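Local coordinates for Box C/D snoRNA protein 1 (Saccharomyces cerevisiae, PDB 6THL) that is required for the accumulation of box C/D snoRNAs, with roles in snoRNA processing, snoRNA transport to the nucleolus and ribosome biogenesis, at residues Met79-Phe84 with Glu110-Ile115. Residues are numbered along the deposited sequence; the frame is centred on the assembly and turned at random.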
loop_
_atom_site.group_PDB
_atom_site.type_symbol
_atom_site.label_atom_id
_atom_site.label_comp_id
_atom_site.label_asym_id
_atom_site.label_seq_id
_atom_site.Cartn_x
_atom_site.Cartn_y
_atom_site.Cartn_z
ATOM N N MET B 79 -17.250 2.265 17.795
ATOM C CA MET B 79 -15.917 1.733 17.609
ATOM C C MET B 79 -16.067 0.661 16.532
ATOM O O MET B 79 -16.228 0.994 15.352
ATOM C CB MET B 79 -15.341 1.220 18.930
ATOM C CG MET B 79 -13.956 0.585 18.833
ATOM S SD MET B 79 -12.976 0.571 20.365
ATOM C CE MET B 79 -12.984 2.318 20.831
ATOM N N GLY B 80 -16.088 -0.606 16.918
ATOM C CA GLY B 80 -16.192 -1.675 15.961
ATOM C C GLY B 80 -15.587 -2.875 16.615
ATOM O O GLY B 80 -14.597 -2.739 17.331
ATOM N N LYS B 81 -16.199 -4.036 16.404
ATOM C CA LYS B 81 -15.664 -5.285 16.919
ATOM C C LYS B 81 -14.148 -5.337 16.796
ATOM O O LYS B 81 -13.450 -5.139 17.782
ATOM C CB LYS B 81 -16.284 -6.494 16.213
ATOM C CG LYS B 81 -17.542 -7.013 16.885
ATOM C CD LYS B 81 -18.149 -8.193 16.133
ATOM C CE LYS B 81 -19.356 -8.761 16.888
ATOM N NZ LYS B 81 -20.256 -9.650 16.085
ATOM N N ASN B 82 -13.642 -5.594 15.592
ATOM C CA ASN B 82 -12.184 -5.751 15.343
ATOM C C ASN B 82 -11.269 -4.830 16.180
ATOM O O ASN B 82 -10.188 -5.251 16.680
ATOM C CB ASN B 82 -11.862 -5.588 13.834
ATOM C CG ASN B 82 -12.676 -4.489 13.151
ATOM O OD1 ASN B 82 -13.522 -3.806 13.757
ATOM N ND2 ASN B 82 -12.431 -4.327 11.864
ATOM N N VAL B 83 -11.732 -3.580 16.295
ATOM C CA VAL B 83 -11.023 -2.508 16.965
ATOM C C VAL B 83 -11.040 -2.751 18.466
ATOM O O VAL B 83 -10.028 -2.576 19.136
ATOM C CB VAL B 83 -11.660 -1.117 16.677
ATOM C CG1 VAL B 83 -10.877 -0.010 17.391
ATOM C CG2 VAL B 83 -11.753 -0.839 15.180
ATOM N N PHE B 84 -12.205 -3.114 18.991
ATOM C CA PHE B 84 -12.307 -3.533 20.370
ATOM C C PHE B 84 -11.397 -4.725 20.507
ATOM O O PHE B 84 -10.370 -4.658 21.157
ATOM C CB PHE B 84 -13.745 -3.903 20.734
ATOM C CG PHE B 84 -13.876 -4.516 22.088
ATOM C CD1 PHE B 84 -14.270 -3.750 23.172
ATOM C CD2 PHE B 84 -13.602 -5.862 22.286
ATOM C CE1 PHE B 84 -14.383 -4.316 24.438
ATOM C CE2 PHE B 84 -13.705 -6.434 23.546
ATOM C CZ PHE B 84 -14.095 -5.656 24.624
ATOM N N GLU B 110 -23.356 -3.824 23.542
ATOM C CA GLU B 110 -23.817 -3.589 24.935
ATOM C C GLU B 110 -22.728 -3.650 25.991
ATOM O O GLU B 110 -22.615 -2.768 26.841
ATOM C CB GLU B 110 -24.857 -4.653 25.339
ATOM C CG GLU B 110 -26.297 -4.301 25.018
ATOM C CD GLU B 110 -26.577 -4.160 23.527
ATOM O OE1 GLU B 110 -26.021 -4.952 22.748
ATOM O OE2 GLU B 110 -27.359 -3.264 23.125
ATOM N N GLU B 111 -21.975 -4.742 25.946
ATOM C CA GLU B 111 -20.914 -5.018 26.896
ATOM C C GLU B 111 -19.653 -4.297 26.447
ATOM O O GLU B 111 -19.031 -3.606 27.247
ATOM C CB GLU B 111 -20.663 -6.539 26.995
ATOM C CG GLU B 111 -21.678 -7.308 27.853
ATOM C CD GLU B 111 -22.284 -8.545 27.171
ATOM O OE1 GLU B 111 -21.630 -9.164 26.292
ATOM O OE2 GLU B 111 -23.434 -8.904 27.527
ATOM N N ARG B 112 -19.279 -4.468 25.172
ATOM C CA ARG B 112 -18.068 -3.844 24.601
ATOM C C ARG B 112 -18.024 -2.376 24.961
ATOM O O ARG B 112 -17.022 -1.876 25.487
ATOM C CB ARG B 112 -18.057 -3.934 23.072
ATOM C CG ARG B 112 -17.410 -5.174 22.478
ATOM C CD ARG B 112 -17.038 -4.919 21.027
ATOM N NE ARG B 112 -18.026 -4.076 20.351
ATOM C CZ ARG B 112 -19.067 -4.526 19.657
ATOM N NH1 ARG B 112 -19.288 -5.838 19.517
ATOM N NH2 ARG B 112 -19.896 -3.649 19.105
ATOM N N THR B 113 -19.133 -1.702 24.652
ATOM C CA THR B 113 -19.346 -0.318 25.009
ATOM C C THR B 113 -19.087 -0.125 26.498
ATOM O O THR B 113 -18.406 0.818 26.889
ATOM C CB THR B 113 -20.772 0.108 24.609
ATOM O OG1 THR B 113 -20.923 -0.075 23.197
ATOM C CG2 THR B 113 -21.046 1.567 24.933
ATOM N N GLN B 114 -19.580 -1.062 27.305
ATOM C CA GLN B 114 -19.528 -0.997 28.774
ATOM C C GLN B 114 -18.126 -1.266 29.351
ATOM O O GLN B 114 -17.756 -0.707 30.382
ATOM C CB GLN B 114 -20.537 -2.013 29.335
ATOM C CG GLN B 114 -21.226 -1.692 30.656
ATOM C CD GLN B 114 -22.055 -2.883 31.134
ATOM O OE1 GLN B 114 -23.295 -2.883 31.065
ATOM N NE2 GLN B 114 -21.361 -3.933 31.582
ATOM N N ILE B 115 -17.356 -2.123 28.692
ATOM C CA ILE B 115 -16.009 -2.477 29.175
ATOM C C ILE B 115 -14.959 -1.413 28.858
ATOM O O ILE B 115 -13.969 -1.305 29.578
ATOM C CB ILE B 115 -15.509 -3.835 28.615
ATOM C CG1 ILE B 115 -16.496 -4.964 28.974
ATOM C CG2 ILE B 115 -14.103 -4.154 29.144
ATOM C CD1 ILE B 115 -16.383 -6.194 28.102
#
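Phe84 and Arg112 form the close-packed part of this contact between the first turn of helix 81-90 and helix 109-117. The aliphatic stem of Arg112 lies over one face of the Phe84 ring: its CG stands 3.5 Å from the ring centroid, 12° off the normal, a CH-pi contact, and Phe84 CG lies 3.4 Å from Arg112 CD. Phe84 reaches across because its CG is anti to the backbone N (chi1 172°). The arginine chain bends at its CG-CD bond, and the guanidinium, its plane 68° from that of the ring, turns toward the start of helix 81-90, where the backbone of Lys81 lies over one of its faces.

Away from the Phe84-Arg112 stack the contact is slighter and lies toward solvent. Exposed Lys81 touches the guanidinium with its stem, CG being 3.4 Å from Arg112 NH1, while the extended chain carries NZ off to 5.2 Å from that nitrogen, which probably limits the repulsion of two like charges. Arg112 NH1 also has a weak hydrogen bond to Glu107 O. At the far end of the ring, exposed Ile115 adds one apolar touch, CD1 to Phe84 CZ at 4.2 Å.

Leu116 of helix 109-117 extends the apolar side, meeting both Met79 and Phe84. Gly80 is the N-cap of helix 81-90, its O accepting from Phe84 N. Together these contacts make a peripheral helix-helix interface of the BCD1 domain, in which an arginine stem packs on a phenylalanine face.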